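Local coordinates for uncharacterized metal-dependent hydrolase (Pyrococcus horikoshii, PDB 3IGH), which probably acts as a metal-dependent amidohydrolase, cleaving carbon-nitrogen bonds other than peptide bonds, although its substrate is uncharacterised, at residues Y12-K20 with K437-Y445; G100-Q110 with K127-F136. All coordinates share one frame; numbering follows the deposited sequence.

Overall arrangement
The two contacts lie on opposite sides of the chain's centre, with their own centres 40 Å apart and their nearest atoms about 18 Å apart, and they share no strand or helix. Contact 1 joins an early hairpin to a late helix: strands 10-14 and 19-21 meet helix 436-450 across 416 intervening residues. Contact 2 is local and falls within that interval, where strands 103-108 and 129-133 run parallel in a separate mixed sheet. Strand 10-14 pairs with strand 58-68, so contact 1 is tied to the strands of the probable TIM barrel, whereas contact 2 builds a peripheral layer distinct from them.

Contact 1 (Y12-K20 with K437-Y445); sequences YTSFNPLKK and KDALHSYTY. With SO4 (sulfate ion), chain N.
Lys437 reaches from helix 436-450 to the hairpin turn, its chain bent at three successive torsions. Its NZ donates to Phe15 O at 2.8 Å, in the carbonyl plane, and to Asn16 OD1 at 3.0 Å, while a third bond goes to a sulfate, probably from the crystallisation liquor, that the backbone N of Leu18 also holds. One ammonium thus gathers two neighbouring oxygens that would otherwise probably repel each other. Lys437 CD, further back along the chain, lies against Leu18 CD1. Asp438 takes the other end of the same amide: Asn16 ND2 gives a bond of 2.8 Å to Asp438 OD1, which it meets from above the carboxylate plane, the two flat groups standing perpendicular. With both ends engaged, the amide's rotation is fixed. Leu440 turns inward, its CB over the centre of the Phe15 ring, 3.8 Å from the centroid. With CG anti to the backbone N (chi1 173°), the His441 imidazole turns toward the hairpin and lays a face against Asn16 CB, a CH-pi contact 3.6 Å from the centroid. At the edge of this imidazole, in its plane, a water links His441 ND1 to Phe15 N, 2.8 Å from each. Thr444 closes the row with OG1, which also bonds Leu440 O, at the edge of the Phe15 ring, 3.9 Å from CD2. Phe15 also packs on Met60 and Pro61 of strand 58-68. The hairpin carries a classic beta bulge, Thr13 and Ser14 facing Lys19, and a cis peptide before Pro17; its docking on a late helix is consistent with the amidohydrolase fold, in which a small beta domain built from the chain's terminal regions commonly lies beside the TIM barrel.

Contact 2 (G100-Q110 with K127-F136); sequences GRIIFGFGWDQ and KPVFIYRKCF. With SO4 (sulfate ion), chain M; SO4 (sulfate ion), chain I.
Trp108 lies across Arg133, whose CA sits over the five-membered ring, 3.6 Å from its centroid, while CB and CG carry on along the same face, over the six-membered ring. The indole edge points at the neighbouring strand: NE1 donates to Ile131 O at 3.1 Å, nearly straight (175°) but from above the carbonyl plane. Placing CG between the backbone N and the carbonyl carbon (chi1 63°) swings the indole over the partner strand. Replacing Trp108 by an alanine removes the indole, which would probably leave Ile131 O without this donor and uncover the aliphatic part of Arg133. Packing is close along the parallel ladder from Ile103 to Gly105, where Ile131 CG2 comes within 3.9 Å of Gly105 CA and leaves no room for a side chain. A beta bulge then shifts the register before Trp108.

The outer ends, with exposed Lys134 and Gly100, are looser. Asp109 OD1, which caps Asp111 N, forms a salt bridge of 3.5 Å to Arg133 NH2, and Asp109 OD2 a long one of 3.7 Å to Lys134 NZ. At the far end Lys127 NZ bonds Gly100 O beside a sulfate, probably from the crystallisation liquor. Strand 103-108 lies between strands 80-81 and 129-133, the latter followed by antiparallel strand 138-141; helix 166-180 packs on Phe104 and Tyr132, and helix 143-149 on Pro128 and Phe130.

Contact 1 (Y12-K20 with K437-Y445)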
# COMPACT_ATOMS: atom_id res chain seq x y z
N TYR A 12 -0.26 25.48 -19.16
CA TYR A 12 0.68 24.61 -19.88
C TYR A 12 0.44 23.18 -19.43
O TYR A 12 0.54 22.87 -18.25
CB TYR A 12 2.13 25.01 -19.58
CG TYR A 12 2.54 26.33 -20.20
CD1 TYR A 12 3.02 26.38 -21.50
CD2 TYR A 12 2.43 27.53 -19.49
CE1 TYR A 12 3.39 27.58 -22.09
CE2 TYR A 12 2.79 28.74 -20.07
CZ TYR A 12 3.27 28.75 -21.37
OH TYR A 12 3.64 29.94 -21.97
N THR A 13 0.09 22.31 -20.38
CA THR A 13 -0.19 20.92 -20.06
C THR A 13 1.00 20.03 -20.35
O THR A 13 1.09 18.93 -19.82
CB THR A 13 -1.42 20.36 -20.82
OG1 THR A 13 -1.11 20.25 -22.22
CG2 THR A 13 -2.65 21.25 -20.62
N SER A 14 1.91 20.52 -21.19
CA SER A 14 3.09 19.76 -21.61
C SER A 14 4.16 20.74 -22.08
O SER A 14 3.83 21.81 -22.59
CB SER A 14 2.71 18.78 -22.73
OG SER A 14 3.82 18.02 -23.15
N PHE A 15 5.43 20.38 -21.89
CA PHE A 15 6.53 21.25 -22.32
C PHE A 15 7.25 20.72 -23.56
O PHE A 15 7.63 21.50 -24.43
CB PHE A 15 7.52 21.50 -21.17
CG PHE A 15 6.99 22.40 -20.09
CD1 PHE A 15 6.78 23.76 -20.33
CD2 PHE A 15 6.73 21.90 -18.82
CE1 PHE A 15 6.29 24.60 -19.33
CE2 PHE A 15 6.24 22.74 -17.81
CZ PHE A 15 6.02 24.08 -18.07
N ASN A 16 7.44 19.40 -23.61
CA ASN A 16 7.95 18.71 -24.80
C ASN A 16 6.95 17.62 -25.20
O ASN A 16 6.95 16.55 -24.59
CB ASN A 16 9.30 18.05 -24.52
CG ASN A 16 10.46 19.03 -24.50
OD1 ASN A 16 10.28 20.24 -24.66
ND2 ASN A 16 11.67 18.51 -24.31
N PRO A 17 6.08 17.89 -26.20
CA PRO A 17 5.91 19.09 -27.01
C PRO A 17 5.17 20.18 -26.25
O PRO A 17 4.44 19.88 -25.31
CB PRO A 17 5.05 18.61 -28.19
CG PRO A 17 4.88 17.13 -28.01
CD PRO A 17 5.10 16.85 -26.57
N LEU A 18 5.35 21.44 -26.65
CA LEU A 18 4.67 22.52 -25.96
C LEU A 18 3.18 22.50 -26.27
O LEU A 18 2.78 22.57 -27.43
CB LEU A 18 5.29 23.87 -26.32
CG LEU A 18 4.76 25.06 -25.51
CD1 LEU A 18 5.30 25.06 -24.08
CD2 LEU A 18 5.12 26.35 -26.22
N LYS A 19 2.35 22.35 -25.23
CA LYS A 19 0.89 22.40 -25.37
C LYS A 19 0.29 23.32 -24.32
O LYS A 19 0.59 23.20 -23.12
CB LYS A 19 0.26 21.01 -25.24
CG LYS A 19 0.74 19.95 -26.22
CD LYS A 19 -0.17 18.73 -26.17
CE LYS A 19 0.48 17.50 -26.82
NZ LYS A 19 0.68 17.64 -28.29
N LYS A 20 -0.56 24.25 -24.76
CA LYS A 20 -1.27 25.16 -23.86
C LYS A 20 -2.77 25.06 -24.07
O LYS A 20 -3.24 24.86 -25.20
CB LYS A 20 -0.86 26.62 -24.09
CG LYS A 20 0.60 26.89 -24.30
CD LYS A 20 0.80 28.12 -25.18
CE LYS A 20 0.45 29.41 -24.45
NZ LYS A 20 0.59 30.61 -25.33
N LYS A 437 12.49 25.36 -21.85
CA LYS A 437 11.46 24.34 -22.13
C LYS A 437 11.91 22.92 -21.80
O LYS A 437 11.16 22.16 -21.20
CB LYS A 437 11.05 24.36 -23.60
CG LYS A 437 9.86 25.22 -23.96
CD LYS A 437 9.00 24.51 -25.01
CE LYS A 437 9.84 23.84 -26.11
NZ LYS A 437 9.36 22.46 -26.44
N ASP A 438 13.13 22.57 -22.22
CA ASP A 438 13.70 21.25 -21.93
C ASP A 438 14.02 21.07 -20.45
O ASP A 438 13.93 19.95 -19.94
CB ASP A 438 14.96 21.00 -22.76
CG ASP A 438 14.66 20.79 -24.24
OD1 ASP A 438 13.48 20.65 -24.62
OD2 ASP A 438 15.62 20.76 -25.03
N ALA A 439 14.42 22.15 -19.78
CA ALA A 439 14.66 22.11 -18.34
C ALA A 439 13.37 21.86 -17.56
O ALA A 439 13.34 21.03 -16.64
CB ALA A 439 15.36 23.39 -17.86
N LEU A 440 12.29 22.57 -17.93
CA LEU A 440 11.00 22.39 -17.27
C LEU A 440 10.39 21.02 -17.55
O LEU A 440 9.80 20.42 -16.66
CB LEU A 440 10.02 23.53 -17.61
CG LEU A 440 10.49 24.92 -17.14
CD1 LEU A 440 9.45 25.99 -17.49
CD2 LEU A 440 10.83 24.96 -15.64
N HIS A 441 10.55 20.54 -18.78
CA HIS A 441 10.14 19.18 -19.13
C HIS A 441 10.85 18.13 -18.27
O HIS A 441 10.21 17.20 -17.78
CB HIS A 441 10.40 18.91 -20.62
CG HIS A 441 10.17 17.49 -21.02
ND1 HIS A 441 8.91 16.99 -21.32
CD2 HIS A 441 11.03 16.45 -21.19
CE1 HIS A 441 9.01 15.72 -21.65
NE2 HIS A 441 10.28 15.36 -21.58
N SER A 442 12.17 18.29 -18.10
CA SER A 442 12.97 17.34 -17.32
C SER A 442 12.59 17.35 -15.85
O SER A 442 12.62 16.30 -15.19
CB SER A 442 14.47 17.63 -17.49
OG SER A 442 14.88 17.44 -18.83
N TYR A 443 12.20 18.52 -15.35
CA TYR A 443 11.84 18.71 -13.96
C TYR A 443 10.36 18.39 -13.66
O TYR A 443 9.89 18.55 -12.53
CB TYR A 443 12.14 20.15 -13.57
CG TYR A 443 12.80 20.34 -12.22
CD1 TYR A 443 13.66 21.41 -12.01
CD2 TYR A 443 12.56 19.47 -11.16
CE1 TYR A 443 14.27 21.62 -10.78
CE2 TYR A 443 13.18 19.66 -9.92
CZ TYR A 443 14.03 20.74 -9.74
OH TYR A 443 14.65 20.97 -8.52
N THR A 444 9.61 17.97 -14.67
CA THR A 444 8.21 17.62 -14.46
C THR A 444 7.96 16.21 -14.99
O THR A 444 8.05 15.23 -14.23
CB THR A 444 7.24 18.67 -15.08
OG1 THR A 444 7.53 18.84 -16.48
CG2 THR A 444 7.36 20.03 -14.38
N TYR A 445 7.67 16.09 -16.29
CA TYR A 445 7.42 14.78 -16.89
C TYR A 445 8.66 13.89 -16.91
O TYR A 445 8.54 12.68 -16.71
CB TYR A 445 6.84 14.95 -18.30
CG TYR A 445 6.40 13.68 -18.99
CD1 TYR A 445 5.26 12.98 -18.58
CD2 TYR A 445 7.11 13.18 -20.09
CE1 TYR A 445 4.86 11.82 -19.23
CE2 TYR A 445 6.72 12.02 -20.75
CZ TYR A 445 5.59 11.35 -20.32
OH TYR A 445 5.20 10.21 -20.97
S SO4 N . 7.16 21.79 -29.80
O1 SO4 N . 7.33 22.66 -30.96
O2 SO4 N . 7.80 22.40 -28.65
O3 SO4 N . 5.74 21.61 -29.54
O4 SO4 N . 7.77 20.49 -30.07
O HOH W 1 6.34 18.00 -20.79

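Contact 2 (G100-Q110 with K127-F136)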
# COMPACT_ATOMS: atom_id res chain seq x y z
N GLY A 100 15.21 21.70 20.75
CA GLY A 100 15.03 20.26 20.63
C GLY A 100 15.82 19.43 21.62
O GLY A 100 16.66 19.95 22.36
N ARG A 101 15.54 18.13 21.60
CA ARG A 101 16.16 17.16 22.50
C ARG A 101 17.67 17.08 22.28
O ARG A 101 18.46 17.14 23.23
CB ARG A 101 15.52 15.79 22.24
CG ARG A 101 15.65 14.77 23.36
CD ARG A 101 14.70 13.60 23.09
NE ARG A 101 15.16 12.72 22.01
CZ ARG A 101 14.70 12.73 20.76
NH1 ARG A 101 13.74 13.57 20.38
NH2 ARG A 101 15.21 11.87 19.88
N ILE A 102 18.07 16.95 21.02
CA ILE A 102 19.48 16.87 20.65
C ILE A 102 19.75 18.06 19.74
O ILE A 102 18.96 18.35 18.84
CB ILE A 102 19.79 15.57 19.89
CG1 ILE A 102 19.47 14.36 20.77
CG2 ILE A 102 21.25 15.50 19.47
CD1 ILE A 102 18.91 13.24 19.99
N ILE A 103 20.86 18.75 19.99
CA ILE A 103 21.24 19.90 19.18
C ILE A 103 22.20 19.45 18.09
O ILE A 103 23.35 19.08 18.36
CB ILE A 103 21.86 21.04 20.04
CG1 ILE A 103 20.94 21.40 21.22
CG2 ILE A 103 22.16 22.26 19.17
CD1 ILE A 103 19.51 21.83 20.83
N PHE A 104 21.70 19.45 16.86
CA PHE A 104 22.50 19.12 15.69
C PHE A 104 22.93 20.41 15.01
O PHE A 104 22.14 21.34 14.87
CB PHE A 104 21.70 18.25 14.70
CG PHE A 104 21.46 16.84 15.16
CD1 PHE A 104 22.48 15.89 15.13
CD2 PHE A 104 20.20 16.45 15.60
CE1 PHE A 104 22.25 14.58 15.55
CE2 PHE A 104 19.95 15.14 16.02
CZ PHE A 104 20.99 14.20 15.99
N GLY A 105 24.19 20.47 14.60
CA GLY A 105 24.72 21.63 13.91
C GLY A 105 25.55 21.23 12.71
O GLY A 105 25.94 20.07 12.58
N PHE A 106 25.84 22.20 11.85
CA PHE A 106 26.62 21.93 10.64
C PHE A 106 27.37 23.18 10.19
O PHE A 106 26.98 24.30 10.52
CB PHE A 106 25.71 21.42 9.49
CG PHE A 106 24.94 22.52 8.79
CD1 PHE A 106 25.42 23.10 7.61
CD2 PHE A 106 23.73 22.98 9.31
CE1 PHE A 106 24.72 24.13 6.98
CE2 PHE A 106 23.02 23.99 8.68
CZ PHE A 106 23.52 24.57 7.52
N GLY A 107 28.42 22.97 9.41
CA GLY A 107 29.04 24.05 8.66
C GLY A 107 30.20 24.79 9.30
O GLY A 107 30.70 25.75 8.70
N TRP A 108 30.65 24.38 10.48
CA TRP A 108 31.79 25.06 11.12
C TRP A 108 33.09 24.75 10.39
O TRP A 108 33.21 23.73 9.72
CB TRP A 108 31.91 24.73 12.63
CG TRP A 108 32.18 23.27 12.94
CD1 TRP A 108 31.25 22.34 13.30
CD2 TRP A 108 33.45 22.59 12.95
NE1 TRP A 108 31.85 21.12 13.50
CE2 TRP A 108 33.20 21.25 13.31
CE3 TRP A 108 34.77 22.98 12.69
CZ2 TRP A 108 34.22 20.29 13.40
CZ3 TRP A 108 35.78 22.03 12.78
CH2 TRP A 108 35.51 20.71 13.14
N ASP A 109 34.07 25.63 10.56
CA ASP A 109 35.36 25.48 9.90
C ASP A 109 36.42 26.04 10.85
O ASP A 109 36.30 27.19 11.28
CB ASP A 109 35.35 26.27 8.58
CG ASP A 109 36.66 26.17 7.79
OD1 ASP A 109 37.64 25.52 8.23
OD2 ASP A 109 36.69 26.74 6.68
N GLN A 110 37.45 25.23 11.13
CA GLN A 110 38.53 25.65 12.03
C GLN A 110 39.29 26.86 11.48
O GLN A 110 39.86 27.64 12.24
CB GLN A 110 39.49 24.50 12.38
CG GLN A 110 40.38 23.97 11.23
CD GLN A 110 39.72 22.90 10.39
OE1 GLN A 110 38.49 22.78 10.35
NE2 GLN A 110 40.53 22.10 9.70
N LYS A 127 22.73 19.82 26.74
CA LYS A 127 22.00 18.91 25.87
C LYS A 127 23.02 18.11 25.07
O LYS A 127 24.17 18.55 24.93
CB LYS A 127 21.08 19.70 24.92
CG LYS A 127 19.84 20.30 25.56
CD LYS A 127 19.01 21.07 24.56
CE LYS A 127 17.71 21.57 25.18
NZ LYS A 127 16.83 22.21 24.16
N PRO A 128 22.62 16.93 24.54
CA PRO A 128 23.53 16.26 23.60
C PRO A 128 23.73 17.17 22.38
O PRO A 128 22.76 17.74 21.86
CB PRO A 128 22.77 14.98 23.22
CG PRO A 128 21.78 14.78 24.33
CD PRO A 128 21.39 16.14 24.77
N VAL A 129 24.99 17.34 21.99
CA VAL A 129 25.39 18.21 20.88
C VAL A 129 26.23 17.40 19.92
O VAL A 129 27.16 16.72 20.34
CB VAL A 129 26.20 19.45 21.38
CG1 VAL A 129 26.82 20.23 20.21
CG2 VAL A 129 25.33 20.37 22.18
N PHE A 130 25.89 17.46 18.63
CA PHE A 130 26.65 16.80 17.58
C PHE A 130 26.79 17.80 16.43
O PHE A 130 25.79 18.23 15.86
CB PHE A 130 25.89 15.55 17.13
CG PHE A 130 26.64 14.70 16.14
CD1 PHE A 130 27.50 13.71 16.58
CD2 PHE A 130 26.47 14.88 14.76
CE1 PHE A 130 28.20 12.91 15.68
CE2 PHE A 130 27.17 14.09 13.85
CZ PHE A 130 28.02 13.10 14.31
N ILE A 131 28.02 18.20 16.12
CA ILE A 131 28.22 19.27 15.11
C ILE A 131 29.12 18.87 13.96
O ILE A 131 30.30 18.55 14.13
CB ILE A 131 28.65 20.64 15.73
CG1 ILE A 131 29.95 20.52 16.56
CG2 ILE A 131 27.53 21.22 16.58
CD1 ILE A 131 30.60 21.88 16.87
N TYR A 132 28.55 18.89 12.75
CA TYR A 132 29.29 18.56 11.55
C TYR A 132 30.17 19.72 11.13
O TYR A 132 29.73 20.87 11.13
CB TYR A 132 28.33 18.29 10.40
CG TYR A 132 27.64 16.96 10.45
CD1 TYR A 132 28.30 15.79 10.04
CD2 TYR A 132 26.30 16.86 10.86
CE1 TYR A 132 27.64 14.56 10.06
CE2 TYR A 132 25.65 15.63 10.88
CZ TYR A 132 26.32 14.49 10.48
OH TYR A 132 25.67 13.28 10.51
N ARG A 133 31.41 19.41 10.77
CA ARG A 133 32.28 20.34 10.06
C ARG A 133 31.70 20.57 8.67
O ARG A 133 31.00 19.71 8.13
CB ARG A 133 33.69 19.77 9.92
CG ARG A 133 34.74 20.80 9.43
CD ARG A 133 36.10 20.18 9.17
NE ARG A 133 36.98 21.17 8.56
CZ ARG A 133 37.13 21.36 7.24
NH1 ARG A 133 36.47 20.60 6.37
NH2 ARG A 133 37.94 22.30 6.80
N LYS A 134 31.97 21.75 8.11
CA LYS A 134 31.84 22.02 6.68
C LYS A 134 32.28 20.79 5.88
O LYS A 134 33.33 20.19 6.17
CB LYS A 134 32.74 23.23 6.36
CG LYS A 134 32.70 23.75 4.94
CD LYS A 134 33.92 24.62 4.66
CE LYS A 134 35.12 23.78 4.25
NZ LYS A 134 36.19 24.62 3.64
N CYS A 135 31.45 20.38 4.92
CA CYS A 135 31.70 19.21 4.04
C CYS A 135 31.34 17.84 4.64
O CYS A 135 31.43 16.82 3.94
CB CYS A 135 33.11 19.20 3.43
SG CYS A 135 33.55 20.74 2.56
N PHE A 136 30.94 17.83 5.91
CA PHE A 136 30.31 16.68 6.57
C PHE A 136 31.18 15.41 6.65
O PHE A 136 30.65 14.30 6.67
CB PHE A 136 28.93 16.35 5.93
CG PHE A 136 27.91 17.47 6.02
CD1 PHE A 136 26.98 17.49 7.06
CD2 PHE A 136 27.87 18.48 5.06
CE1 PHE A 136 26.04 18.51 7.15
CE2 PHE A 136 26.93 19.51 5.15
CZ PHE A 136 26.01 19.52 6.20
S SO4 M . 13.50 22.76 23.69
O1 SO4 M . 13.16 23.17 25.06
O2 SO4 M . 14.52 23.65 23.16
O3 SO4 M . 13.99 21.39 23.71
O4 SO4 M . 12.30 22.84 22.85
S SO4 I . 44.10 21.83 10.33
O1 SO4 I . 44.27 22.41 11.67
O2 SO4 I . 45.41 21.55 9.75
O3 SO4 I . 43.35 20.58 10.44
O4 SO4 I . 43.39 22.77 9.47
O HOH W 2 28.72 20.82 7.54